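Local structure of Atg1 tMIT (Kluyveromyces marxianus, 4P1N) at residues P12-L17 against L137-L142; A19-M24 against L113-S118; S8-F13 against K121-W126; V23-A28 against L107-S112; R191-S196 against W221-L226. The protein forms the C-terminal tandem MIT region of a serine/threonine protein kinase that is essential in autophagy, where it is required for autophagosome formation. All coordinates share one frame; numbering follows the deposited sequence.

Contacts 1 to 4 belong to the first MIT domain and share helix 10-33. Contacts 3, 2 and 4 follow one another along its pairing with helix 95-129, their centres about 14 Å and then 7 Å apart, while contact 1 joins the same helix to helix 137-170. Contacts 1 and 3 lie about 8 Å apart between centres and mesh where L139 meets W126. Contact 5 lies in the second MIT domain, its centre about 12 Å from that of contact 4. M24 on I225, V23 on M222 and F27 on R191 join the two domains, so helix 10-33 packs inside its own domain and against the next.

Contact 1. Residues P12-L17 against L137-L142; sequences PFVESL and LKLNIL
A parallel helix-helix contact, apolar within and closed by a salt bridge, joins the first and third helices of the first MIT domain, a three-helix bundle. Segment 12-17 of helix 10-33 and segment 137-142 of helix 137-170 run in nearly the same direction, 30° apart, with their axes 10.4 Å from each other. At that separation it is the side chains that bridge the gap. V14 divides its two methyl groups between two leucines. CG1, anti to the backbone N, lies 3.8 Å from CD1 of L142, and the two side chains slide past each other in opposite directions. CG2, beside the backbone N, meets CD1 of L139 at 4.1 Å, here with the side chains crossing at about a right angle. CD1 of L142 also touches the aliphatic part of E15, 3.6 Å from its CG. Beyond CG the glutamate chain is extended, which carries its carboxylate past the leucine to K138. The lysine bends at chi2 (-143°) and brings NZ to 2.8 Å from OE2 of E15, meeting that oxygen nearly along its C-O axis. Helix 95-129 covers the apolar part, with T123 against V14 and W126 against L139. On the charged side, K138 of the second subunit brings its own NZ close to that of K138, and the carboxylate of E15 in that subunit offers a long, weak ion pair. Two like charges so near each other would probably raise the cost of protonated lysines, a cost that the carboxylate of E15, in direct salt bridge, may partly offset.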
# COMPACT_ATOMS: atom_id res chain seq x y z
N PRO B 12 13.38 5.67 1.71
CA PRO B 12 13.71 5.30 0.33
C PRO B 12 14.06 3.83 0.17
O PRO B 12 13.83 3.28 -0.89
CB PRO B 12 14.91 6.20 -0.02
CG PRO B 12 15.29 6.93 1.22
CD PRO B 12 14.13 6.86 2.16
N PHE B 13 14.62 3.20 1.21
CA PHE B 13 14.86 1.76 1.15
C PHE B 13 13.54 0.98 1.11
O PHE B 13 13.40 0.01 0.37
CB PHE B 13 15.71 1.29 2.32
CG PHE B 13 17.19 1.45 2.09
CD1 PHE B 13 17.77 2.70 1.94
CD2 PHE B 13 18.03 0.33 2.04
CE1 PHE B 13 19.14 2.85 1.74
CE2 PHE B 13 19.40 0.47 1.84
CZ PHE B 13 19.96 1.73 1.70
N VAL B 14 12.57 1.45 1.88
CA VAL B 14 11.26 0.85 1.92
C VAL B 14 10.52 1.13 0.61
O VAL B 14 9.87 0.26 0.11
CB VAL B 14 10.47 1.37 3.12
CG1 VAL B 14 9.06 0.82 3.13
CG2 VAL B 14 11.17 0.94 4.40
N GLU B 15 10.65 2.33 0.03
CA GLU B 15 10.03 2.61 -1.26
C GLU B 15 10.54 1.69 -2.37
O GLU B 15 9.78 1.25 -3.21
CB GLU B 15 10.26 4.05 -1.72
CG GLU B 15 9.31 5.03 -1.09
CD GLU B 15 9.57 6.47 -1.50
OE1 GLU B 15 10.75 6.85 -1.64
OE2 GLU B 15 8.59 7.23 -1.65
N SER B 16 11.85 1.49 -2.36
CA SER B 16 12.55 0.58 -3.29
C SER B 16 12.07 -0.89 -3.17
O SER B 16 11.81 -1.57 -4.15
CB SER B 16 14.07 0.69 -3.02
OG SER B 16 14.81 -0.23 -3.80
N LEU B 17 11.92 -1.39 -1.95
CA LEU B 17 11.35 -2.70 -1.74
C LEU B 17 9.92 -2.76 -2.17
O LEU B 17 9.50 -3.78 -2.70
CB LEU B 17 11.45 -3.16 -0.27
CG LEU B 17 12.91 -3.44 0.10
CD1 LEU B 17 13.10 -3.42 1.62
CD2 LEU B 17 13.39 -4.76 -0.50
N LEU B 137 4.85 10.33 7.71
CA LEU B 137 3.51 9.98 7.23
C LEU B 137 3.65 8.95 6.10
O LEU B 137 2.98 7.91 6.13
CB LEU B 137 2.78 11.23 6.76
CG LEU B 137 1.36 11.43 7.26
CD1 LEU B 137 1.08 12.90 7.57
CD2 LEU B 137 0.36 10.92 6.25
N LYS B 138 4.54 9.25 5.15
CA LYS B 138 4.81 8.40 3.99
C LYS B 138 5.11 6.98 4.37
O LYS B 138 4.52 6.04 3.83
CB LYS B 138 6.03 8.89 3.20
CG LYS B 138 5.74 9.70 1.96
CD LYS B 138 6.76 9.36 0.88
CE LYS B 138 6.67 10.31 -0.30
NZ LYS B 138 7.23 9.68 -1.53
N LEU B 139 6.07 6.83 5.27
CA LEU B 139 6.42 5.52 5.79
C LEU B 139 5.22 4.78 6.40
O LEU B 139 5.04 3.61 6.14
CB LEU B 139 7.54 5.64 6.86
CG LEU B 139 8.02 4.34 7.47
CD1 LEU B 139 8.61 3.43 6.40
CD2 LEU B 139 9.05 4.59 8.55
N ASN B 140 4.43 5.47 7.23
CA ASN B 140 3.21 4.88 7.79
C ASN B 140 2.28 4.34 6.73
O ASN B 140 1.83 3.18 6.80
CB ASN B 140 2.43 5.88 8.62
CG ASN B 140 2.40 5.52 10.07
OD1 ASN B 140 1.97 4.42 10.44
ND2 ASN B 140 2.84 6.42 10.91
N ILE B 141 2.05 5.16 5.72
CA ILE B 141 1.20 4.76 4.60
C ILE B 141 1.78 3.53 3.92
O ILE B 141 1.08 2.52 3.78
CB ILE B 141 0.94 5.94 3.65
CG1 ILE B 141 -0.07 6.88 4.31
CG2 ILE B 141 0.42 5.46 2.30
CD1 ILE B 141 -0.23 8.25 3.65
N LEU B 142 3.07 3.57 3.58
CA LEU B 142 3.73 2.47 2.90
C LEU B 142 3.62 1.19 3.65
O LEU B 142 3.40 0.12 3.07
CB LEU B 142 5.22 2.72 2.70
CG LEU B 142 5.61 3.45 1.43
CD1 LEU B 142 7.11 3.57 1.39
CD2 LEU B 142 5.14 2.70 0.20

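Contact 2. Residues A19-M24 against L113-S118; sequences AKAFVM and LTILAS
The antiparallel pairing of the first two helices of the MIT three-helix bundle closes here around an alanine, where segment 19-24 of helix 10-33 crosses segment 113-118 of helix 95-129 at 159°. The axes approach to 8.7 Å, and CA of A21 comes within 5.6 Å of CA of I115. I115 carries most of the contact. With its CG2 anti to the backbone N, that methyl points at the opposite backbone, 3.7 Å from the N of A21 and 3.9 Å from CB of K20. The CD1 branch reaches along the facing helix, lying 3.8 Å from the carbonyl O of K20 and 4.1 Å from CB of M24. CB of A21 is received between I115 and L116, and its distance of 3.4 Å to CD2 of L116 is tighter than ordinary van der Waals contact. F150 and R149 of helix 137-170 back L116, while I225 of the second MIT domain packs on M24. K20 contributes only the root of its chain, since the extended remainder leads off toward D228 and L231. An alanine at I115 would remove both methyl-bearing branches and would probably loosen the packing over K20, A21 and M24. All the contacts across the interface are apolar or methyl-on-backbone, so cohesion here depends on shape: the small A21 lets the backbones come close, and I115 packs over the backbone beside it.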
# COMPACT_ATOMS: atom_id res chain seq x y z
N ALA B 19 8.45 -1.01 -4.52
CA ALA B 19 8.45 -1.10 -5.98
C ALA B 19 8.63 -2.53 -6.48
O ALA B 19 7.93 -3.02 -7.40
CB ALA B 19 9.52 -0.19 -6.55
N LYS B 20 9.59 -3.20 -5.88
CA LYS B 20 9.81 -4.60 -6.14
C LYS B 20 8.62 -5.50 -5.78
O LYS B 20 8.25 -6.41 -6.56
CB LYS B 20 11.04 -5.07 -5.36
CG LYS B 20 12.34 -4.48 -5.91
CD LYS B 20 13.54 -4.68 -4.98
CE LYS B 20 14.75 -3.96 -5.56
NZ LYS B 20 15.87 -4.04 -4.61
N ALA B 21 8.02 -5.27 -4.61
CA ALA B 21 6.85 -6.05 -4.20
C ALA B 21 5.72 -5.79 -5.17
O ALA B 21 5.07 -6.72 -5.69
CB ALA B 21 6.44 -5.70 -2.78
N PHE B 22 5.55 -4.55 -5.56
CA PHE B 22 4.45 -4.20 -6.45
C PHE B 22 4.55 -4.92 -7.79
O PHE B 22 3.58 -5.44 -8.31
CB PHE B 22 4.41 -2.67 -6.69
CG PHE B 22 3.32 -2.27 -7.64
CD1 PHE B 22 2.02 -2.10 -7.18
CD2 PHE B 22 3.57 -2.16 -9.01
CE1 PHE B 22 1.00 -1.75 -8.06
CE2 PHE B 22 2.56 -1.78 -9.90
CZ PHE B 22 1.27 -1.61 -9.44
N VAL B 23 5.74 -4.89 -8.38
CA VAL B 23 5.95 -5.49 -9.68
C VAL B 23 5.74 -7.02 -9.64
O VAL B 23 5.17 -7.62 -10.53
CB VAL B 23 7.36 -5.08 -10.19
CG1 VAL B 23 7.82 -5.96 -11.29
CG2 VAL B 23 7.32 -3.63 -10.68
N MET B 24 6.15 -7.64 -8.56
CA MET B 24 5.98 -9.06 -8.39
C MET B 24 4.49 -9.40 -8.12
O MET B 24 3.92 -10.35 -8.67
CB MET B 24 6.93 -9.52 -7.27
CG MET B 24 7.25 -11.01 -7.30
SD MET B 24 8.03 -11.53 -8.84
CE MET B 24 9.24 -10.33 -9.01
N LEU B 113 5.65 -12.24 -1.11
CA LEU B 113 5.74 -12.32 0.34
C LEU B 113 7.16 -12.18 0.89
O LEU B 113 7.35 -11.58 1.95
CB LEU B 113 5.14 -13.61 0.80
CG LEU B 113 3.65 -13.68 0.70
CD1 LEU B 113 3.22 -15.13 0.82
CD2 LEU B 113 3.03 -12.84 1.83
N THR B 114 8.16 -12.65 0.16
CA THR B 114 9.55 -12.56 0.61
C THR B 114 9.96 -11.08 0.59
O THR B 114 10.58 -10.57 1.52
CB THR B 114 10.53 -13.40 -0.28
OG1 THR B 114 10.34 -14.78 -0.05
CG2 THR B 114 11.98 -13.09 0.02
N ILE B 115 9.57 -10.39 -0.45
CA ILE B 115 9.90 -8.96 -0.57
C ILE B 115 9.16 -8.14 0.47
O ILE B 115 9.75 -7.29 1.15
CB ILE B 115 9.61 -8.46 -1.99
CG1 ILE B 115 10.35 -9.34 -2.99
CG2 ILE B 115 10.10 -7.03 -2.17
CD1 ILE B 115 9.88 -9.09 -4.41
N LEU B 116 7.87 -8.42 0.65
CA LEU B 116 7.08 -7.72 1.64
C LEU B 116 7.66 -7.97 3.05
O LEU B 116 7.79 -7.03 3.84
CB LEU B 116 5.57 -8.15 1.55
CG LEU B 116 4.89 -7.77 0.20
CD1 LEU B 116 3.61 -8.55 -0.01
CD2 LEU B 116 4.63 -6.27 0.09
N ALA B 117 7.95 -9.22 3.38
CA ALA B 117 8.52 -9.59 4.70
C ALA B 117 9.83 -8.87 4.97
O ALA B 117 10.11 -8.38 6.10
CB ALA B 117 8.77 -11.09 4.75
N SER B 118 10.64 -8.81 3.94
CA SER B 118 11.94 -8.15 4.03
C SER B 118 11.77 -6.67 4.39
O SER B 118 12.53 -6.11 5.16
CB SER B 118 12.65 -8.30 2.70
OG SER B 118 13.89 -7.64 2.77

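Contact 3. Residues S8-F13 against K121-W126; sequences SNITPF and KLTSKW
I10 crosses W126 at about a right angle and spreads its carbons over one face of the indole, its CG2 methyl 3.9 Å from the centroid of the five-membered ring and only 15° off the ring normal, a CH-pi contact. The other branch runs across the base of the same side chain, CD1 coming 3.8 Å from CB of W126 and 3.7 Å from CA of T123. With CG1 anti to the backbone N (chi1 -159°), CG2 falls in the crowded position between N and carbonyl carbon; chi2, at -135°, is well away from a staggered value. One turn along, CB of F13 meets CD2 of L122 at 3.7 Å and widens the apolar strip toward the outer side. Around these groups, the carbonyl O of T123 lies at the edge of the W126 ring, in plane, and L139 of helix 137-170 packs against the indole. The T123 hydroxyl bonds to the carbonyl O of S119, and its side chain touches V14 and V143. The contact thus ties the beginning of helix 10-33 to the late turns of helix 95-129 in the three-helix bundle of the first MIT domain. Between these segments the hold is dispersive, aliphatic carbons on an aromatic face and on one another, so it depends on the indole presenting that face to I10.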
# COMPACT_ATOMS: atom_id res chain seq x y z
N SER B 8 16.19 9.11 8.03
CA SER B 8 15.40 9.65 6.93
C SER B 8 15.75 8.90 5.64
O SER B 8 15.16 9.15 4.59
CB SER B 8 15.69 11.14 6.75
N ASN B 9 16.71 7.97 5.75
CA ASN B 9 17.13 7.10 4.66
C ASN B 9 16.39 5.73 4.62
O ASN B 9 16.45 5.03 3.59
CB ASN B 9 18.64 6.85 4.73
N ILE B 10 15.70 5.36 5.70
CA ILE B 10 14.97 4.10 5.67
C ILE B 10 13.77 4.16 4.72
O ILE B 10 13.41 3.15 4.13
CB ILE B 10 14.45 3.69 7.05
CG1 ILE B 10 14.17 2.18 7.04
CG2 ILE B 10 13.28 4.55 7.46
CD1 ILE B 10 12.87 1.75 7.66
N THR B 11 13.16 5.33 4.58
CA THR B 11 11.99 5.46 3.73
C THR B 11 12.29 5.12 2.27
O THR B 11 11.53 4.37 1.66
CB THR B 11 11.30 6.82 3.91
OG1 THR B 11 10.71 6.85 5.21
CG2 THR B 11 10.19 7.01 2.89
N PRO B 12 13.38 5.67 1.71
CA PRO B 12 13.71 5.30 0.33
C PRO B 12 14.06 3.83 0.17
O PRO B 12 13.83 3.28 -0.89
CB PRO B 12 14.91 6.20 -0.02
CG PRO B 12 15.29 6.93 1.22
CD PRO B 12 14.13 6.86 2.16
N PHE B 13 14.62 3.20 1.21
CA PHE B 13 14.86 1.76 1.15
C PHE B 13 13.54 0.98 1.11
O PHE B 13 13.40 0.01 0.37
CB PHE B 13 15.71 1.29 2.32
CG PHE B 13 17.19 1.45 2.09
CD1 PHE B 13 17.77 2.70 1.94
CD2 PHE B 13 18.03 0.33 2.04
CE1 PHE B 13 19.14 2.85 1.74
CE2 PHE B 13 19.40 0.47 1.84
CZ PHE B 13 19.96 1.73 1.70
N LYS B 121 10.72 -6.36 8.16
CA LYS B 121 11.91 -6.64 8.97
C LYS B 121 12.86 -5.43 9.03
O LYS B 121 13.29 -5.04 10.10
CB LYS B 121 12.66 -7.83 8.38
CG LYS B 121 11.96 -9.14 8.66
CD LYS B 121 12.49 -10.28 7.80
CE LYS B 121 11.80 -11.60 8.12
NZ LYS B 121 12.31 -12.70 7.25
N LEU B 122 13.15 -4.86 7.88
CA LEU B 122 14.00 -3.69 7.78
C LEU B 122 13.42 -2.54 8.59
O LEU B 122 14.13 -1.88 9.36
CB LEU B 122 14.12 -3.26 6.32
CG LEU B 122 15.17 -2.21 5.98
CD1 LEU B 122 16.55 -2.84 5.90
CD2 LEU B 122 14.87 -1.51 4.66
N THR B 123 12.12 -2.32 8.43
CA THR B 123 11.41 -1.29 9.15
C THR B 123 11.39 -1.61 10.63
O THR B 123 11.58 -0.73 11.46
CB THR B 123 9.97 -1.11 8.61
OG1 THR B 123 10.01 -0.83 7.21
CG2 THR B 123 9.28 0.03 9.32
N SER B 124 11.16 -2.87 10.94
CA SER B 124 11.05 -3.35 12.31
C SER B 124 12.37 -3.13 13.02
O SER B 124 12.43 -2.59 14.11
CB SER B 124 10.67 -4.83 12.31
OG SER B 124 10.58 -5.38 13.60
N LYS B 125 13.45 -3.54 12.37
CA LYS B 125 14.79 -3.36 12.91
C LYS B 125 15.11 -1.86 13.13
O LYS B 125 15.65 -1.47 14.16
CB LYS B 125 15.81 -3.99 11.96
N TRP B 126 14.76 -1.03 12.15
CA TRP B 126 15.03 0.41 12.22
C TRP B 126 14.24 1.04 13.35
O TRP B 126 14.77 1.85 14.13
CB TRP B 126 14.70 1.09 10.89
CG TRP B 126 14.54 2.56 10.98
CD1 TRP B 126 15.54 3.48 10.96
CD2 TRP B 126 13.32 3.29 11.13
NE1 TRP B 126 15.02 4.74 11.08
CE2 TRP B 126 13.66 4.66 11.19
CE3 TRP B 126 11.97 2.93 11.20
CZ2 TRP B 126 12.71 5.67 11.32
CZ3 TRP B 126 11.02 3.93 11.33
CH2 TRP B 126 11.39 5.28 11.39

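Contact 4. Residues V23-A28 against L107-S112; sequences VMYSFA and LLYLKS
The carbonyl O of L108 is gripped twice by one residue a turn later: it accepts from the backbone N of S112 at 3.0 Å and from its OG at 2.9 Å. The hydroxyl comes at a C=O...O angle of 144° from above the carbonyl plane, 28° out of it. The S112 hydroxyl is thereby held against its own helix, its oxygen lying by the backbone of M24 and Y25 without bonding to it. A28, with no more than a methyl, lets its CA come within 5.0 Å of CA of L108. CB of A28 touches CB of L108 at 3.6 Å and sits over the centre of the Y109 ring, 3.5 Å from its centroid, a CH-pi contact. This is the antiparallel pairing of helices 10-33 and 95-129 in the three-helix bundle of the first MIT domain, the segment axes 8.4 Å apart at 161°. On the other flank L108 lays CD1 over one face of F27, 3.7 Å from the ring centroid. M24, bent at chi2 and chi3, sets its CG 3.8 Å from CG of K111 and its sulfur beside L108. Y109 OH bonds to E29, just beyond 23-28 on the facing helix; Y25 OH turns to E152 of helix 137-170, and K111 NZ to the carbonyl O of L231, with a salt bridge to E235. F27 packs onward against R191 and M222 of the second MIT domain.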
# COMPACT_ATOMS: atom_id res chain seq x y z
N VAL B 23 5.74 -4.89 -8.38
CA VAL B 23 5.95 -5.49 -9.68
C VAL B 23 5.74 -7.02 -9.64
O VAL B 23 5.17 -7.62 -10.53
CB VAL B 23 7.36 -5.08 -10.19
CG1 VAL B 23 7.82 -5.96 -11.29
CG2 VAL B 23 7.32 -3.63 -10.68
N MET B 24 6.15 -7.64 -8.56
CA MET B 24 5.98 -9.06 -8.39
C MET B 24 4.49 -9.40 -8.12
O MET B 24 3.92 -10.35 -8.67
CB MET B 24 6.93 -9.52 -7.27
CG MET B 24 7.25 -11.01 -7.30
SD MET B 24 8.03 -11.53 -8.84
CE MET B 24 9.24 -10.33 -9.01
N TYR B 25 3.87 -8.61 -7.26
CA TYR B 25 2.47 -8.79 -6.98
C TYR B 25 1.64 -8.67 -8.24
O TYR B 25 0.72 -9.49 -8.46
CB TYR B 25 2.03 -7.81 -5.90
CG TYR B 25 0.54 -7.60 -5.76
CD1 TYR B 25 -0.20 -8.40 -4.97
CD2 TYR B 25 -0.12 -6.53 -6.43
CE1 TYR B 25 -1.55 -8.24 -4.86
CE2 TYR B 25 -1.49 -6.34 -6.30
CZ TYR B 25 -2.20 -7.18 -5.49
OH TYR B 25 -3.57 -7.03 -5.32
N SER B 26 1.93 -7.65 -9.06
CA SER B 26 1.13 -7.45 -10.29
C SER B 26 1.34 -8.63 -11.27
O SER B 26 0.45 -9.00 -11.99
CB SER B 26 1.49 -6.14 -11.01
OG SER B 26 1.59 -5.05 -10.10
N PHE B 27 2.53 -9.22 -11.28
CA PHE B 27 2.80 -10.41 -12.11
C PHE B 27 2.00 -11.56 -11.55
O PHE B 27 1.26 -12.19 -12.29
CB PHE B 27 4.33 -10.67 -12.16
CG PHE B 27 4.78 -11.76 -13.11
CD1 PHE B 27 4.02 -12.20 -14.19
CD2 PHE B 27 6.05 -12.31 -12.94
CE1 PHE B 27 4.50 -13.18 -15.07
CE2 PHE B 27 6.55 -13.27 -13.81
CZ PHE B 27 5.77 -13.71 -14.89
N ALA B 28 2.07 -11.82 -10.25
CA ALA B 28 1.20 -12.84 -9.64
C ALA B 28 -0.27 -12.66 -9.97
O ALA B 28 -0.99 -13.64 -10.26
CB ALA B 28 1.36 -12.90 -8.13
N LEU B 107 3.92 -19.44 -6.79
CA LEU B 107 5.33 -19.10 -6.68
C LEU B 107 5.58 -17.59 -6.70
O LEU B 107 6.43 -17.08 -5.94
CB LEU B 107 6.14 -19.80 -7.81
CG LEU B 107 6.16 -21.34 -7.76
CD1 LEU B 107 7.06 -21.86 -8.87
CD2 LEU B 107 6.62 -21.84 -6.41
N LEU B 108 4.86 -16.88 -7.56
CA LEU B 108 4.94 -15.41 -7.63
C LEU B 108 4.37 -14.75 -6.40
O LEU B 108 4.90 -13.74 -5.95
CB LEU B 108 4.22 -14.90 -8.90
CG LEU B 108 4.91 -15.37 -10.18
CD1 LEU B 108 4.08 -15.05 -11.39
CD2 LEU B 108 6.33 -14.80 -10.30
N TYR B 109 3.31 -15.30 -5.82
CA TYR B 109 2.85 -14.77 -4.56
C TYR B 109 3.89 -15.04 -3.47
O TYR B 109 4.06 -14.21 -2.58
CB TYR B 109 1.47 -15.31 -4.13
CG TYR B 109 0.33 -14.68 -4.83
CD1 TYR B 109 0.12 -13.30 -4.77
CD2 TYR B 109 -0.48 -15.43 -5.65
CE1 TYR B 109 -0.91 -12.69 -5.47
CE2 TYR B 109 -1.51 -14.82 -6.38
CZ TYR B 109 -1.70 -13.45 -6.30
OH TYR B 109 -2.74 -12.89 -6.99
N LEU B 110 4.56 -16.18 -3.49
CA LEU B 110 5.54 -16.47 -2.43
C LEU B 110 6.75 -15.55 -2.56
O LEU B 110 7.30 -15.14 -1.58
CB LEU B 110 6.01 -17.92 -2.41
CG LEU B 110 4.96 -19.00 -2.12
CD1 LEU B 110 5.62 -20.37 -2.24
CD2 LEU B 110 4.39 -18.92 -0.71
N LYS B 111 7.15 -15.21 -3.77
CA LYS B 111 8.19 -14.26 -3.93
C LYS B 111 7.76 -12.87 -3.48
O LYS B 111 8.54 -12.16 -2.80
CB LYS B 111 8.70 -14.25 -5.37
CG LYS B 111 9.81 -13.27 -5.65
CD LYS B 111 11.10 -13.57 -4.90
CE LYS B 111 11.81 -14.83 -5.43
NZ LYS B 111 12.71 -15.29 -4.35
N SER B 112 6.54 -12.48 -3.81
CA SER B 112 5.97 -11.23 -3.25
C SER B 112 6.06 -11.17 -1.74
O SER B 112 6.51 -10.18 -1.15
CB SER B 112 4.52 -10.99 -3.69
OG SER B 112 4.39 -11.04 -5.10

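Contact 5. Residues R191-S196 against W221-L226; sequences RALDIS and WMLEIL
M222 reaches across the helix pair with its chain straight to the sulfur, then turns at chi3 (70°) so that CE meets the aliphatic part of R191, 3.5 Å from its CG. The two chains cross obliquely. I195 approaches the same thioether at about a right angle, its CD1 4.0 Å from SD. Between M222 and L223 sits A192, whose CB lies 3.9 Å from CB of M222 and 3.8 Å from CG of L223. L223 in turn crosses L193 at about a right angle, CD1 to CD1 at 4.0 Å. These side chains join helices 184-204 and 209-227, the antiparallel hairpin of the second MIT domain, whose segment axes pass 9.7 Å apart at 154°. Helix 250-273 packs on L223 and completes the bundle; F27 and V23 of the first domain reach R191 and M222. Putting an alanine at M222 would remove the thioether and is likely to leave R191 and I195 less well packed. Outside this helix pair, the R191 guanidinium, with I195 CG1 over one face, forms a salt bridge through NH1 with an acidic side chain of a chain of another protein. R191 thus works at both ends: its methylenes pack in the apolar interface while its charge is paired across to another protein.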
# COMPACT_ATOMS: atom_id res chain seq x y z
N ARG B 191 9.86 -13.05 -18.03
CA ARG B 191 8.90 -11.97 -18.00
C ARG B 191 9.61 -10.61 -18.10
O ARG B 191 9.19 -9.73 -18.86
CB ARG B 191 8.05 -12.05 -16.74
CG ARG B 191 7.06 -10.89 -16.56
CD ARG B 191 6.07 -10.85 -17.72
NE ARG B 191 5.08 -9.81 -17.50
CZ ARG B 191 4.36 -9.25 -18.45
NH1 ARG B 191 4.49 -9.65 -19.72
NH2 ARG B 191 3.50 -8.28 -18.14
N ALA B 192 10.69 -10.43 -17.35
CA ALA B 192 11.44 -9.16 -17.42
C ALA B 192 12.00 -8.86 -18.84
O ALA B 192 11.98 -7.74 -19.29
CB ALA B 192 12.57 -9.16 -16.43
N LEU B 193 12.54 -9.88 -19.50
CA LEU B 193 13.10 -9.73 -20.84
C LEU B 193 12.02 -9.53 -21.90
O LEU B 193 12.21 -8.74 -22.81
CB LEU B 193 13.99 -10.94 -21.19
CG LEU B 193 15.46 -10.82 -20.74
CD1 LEU B 193 15.65 -10.19 -19.38
CD2 LEU B 193 16.18 -12.15 -20.75
N ASP B 194 10.86 -10.19 -21.76
CA ASP B 194 9.71 -9.89 -22.64
C ASP B 194 9.26 -8.45 -22.53
O ASP B 194 9.00 -7.81 -23.53
CB ASP B 194 8.49 -10.74 -22.28
CG ASP B 194 8.65 -12.19 -22.61
OD1 ASP B 194 9.48 -12.56 -23.47
OD2 ASP B 194 7.91 -12.97 -22.00
N ILE B 195 9.15 -7.94 -21.31
CA ILE B 195 8.72 -6.56 -21.10
C ILE B 195 9.70 -5.58 -21.75
O ILE B 195 9.25 -4.63 -22.40
CB ILE B 195 8.58 -6.20 -19.61
CG1 ILE B 195 7.38 -6.95 -19.01
CG2 ILE B 195 8.35 -4.69 -19.47
CD1 ILE B 195 7.39 -6.99 -17.49
N SER B 196 11.02 -5.80 -21.59
CA SER B 196 12.01 -4.92 -22.22
C SER B 196 12.06 -5.08 -23.76
O SER B 196 12.31 -4.10 -24.47
CB SER B 196 13.41 -5.12 -21.61
OG SER B 196 13.53 -4.35 -20.41
N TRP B 221 13.50 -3.65 -12.00
CA TRP B 221 13.08 -4.06 -10.66
C TRP B 221 13.02 -5.57 -10.56
O TRP B 221 13.51 -6.14 -9.59
CB TRP B 221 11.72 -3.51 -10.29
CG TRP B 221 11.68 -2.05 -10.10
CD1 TRP B 221 10.84 -1.18 -10.75
CD2 TRP B 221 12.43 -1.27 -9.16
NE1 TRP B 221 11.03 0.09 -10.28
CE2 TRP B 221 11.99 0.06 -9.30
CE3 TRP B 221 13.38 -1.57 -8.20
CZ2 TRP B 221 12.49 1.08 -8.53
CZ3 TRP B 221 13.90 -0.54 -7.43
CH2 TRP B 221 13.46 0.77 -7.61
N MET B 222 12.46 -6.22 -11.57
CA MET B 222 12.32 -7.69 -11.59
C MET B 222 13.63 -8.41 -11.53
O MET B 222 13.80 -9.30 -10.71
CB MET B 222 11.55 -8.16 -12.82
CG MET B 222 10.10 -7.69 -12.77
SD MET B 222 9.12 -8.31 -14.16
CE MET B 222 9.01 -10.03 -13.79
N LEU B 223 14.57 -8.01 -12.38
CA LEU B 223 15.88 -8.65 -12.40
C LEU B 223 16.72 -8.35 -11.17
O LEU B 223 17.56 -9.18 -10.77
CB LEU B 223 16.66 -8.25 -13.68
CG LEU B 223 16.10 -8.70 -15.01
CD1 LEU B 223 16.89 -8.09 -16.17
CD2 LEU B 223 16.11 -10.21 -15.10
N GLU B 224 16.55 -7.18 -10.57
CA GLU B 224 17.28 -6.90 -9.32
C GLU B 224 16.89 -7.84 -8.21
O GLU B 224 17.70 -8.21 -7.39
CB GLU B 224 17.10 -5.46 -8.86
CG GLU B 224 18.13 -4.55 -9.48
CD GLU B 224 17.67 -3.13 -9.62
OE1 GLU B 224 18.03 -2.52 -10.64
OE2 GLU B 224 16.94 -2.64 -8.72
N ILE B 225 15.63 -8.26 -8.22
CA ILE B 225 15.18 -9.23 -7.26
C ILE B 225 16.08 -10.47 -7.32
O ILE B 225 16.47 -11.01 -6.29
CB ILE B 225 13.70 -9.58 -7.50
CG1 ILE B 225 12.84 -8.39 -7.08
CG2 ILE B 225 13.29 -10.83 -6.71
CD1 ILE B 225 11.44 -8.44 -7.66
N LEU B 226 16.43 -10.88 -8.53
CA LEU B 226 17.22 -12.07 -8.75
C LEU B 226 18.69 -11.91 -8.40
O LEU B 226 19.39 -12.89 -8.24
CB LEU B 226 17.10 -12.51 -10.19
CG LEU B 226 15.70 -12.78 -10.74
CD1 LEU B 226 15.79 -13.33 -12.15
CD2 LEU B 226 15.00 -13.78 -9.83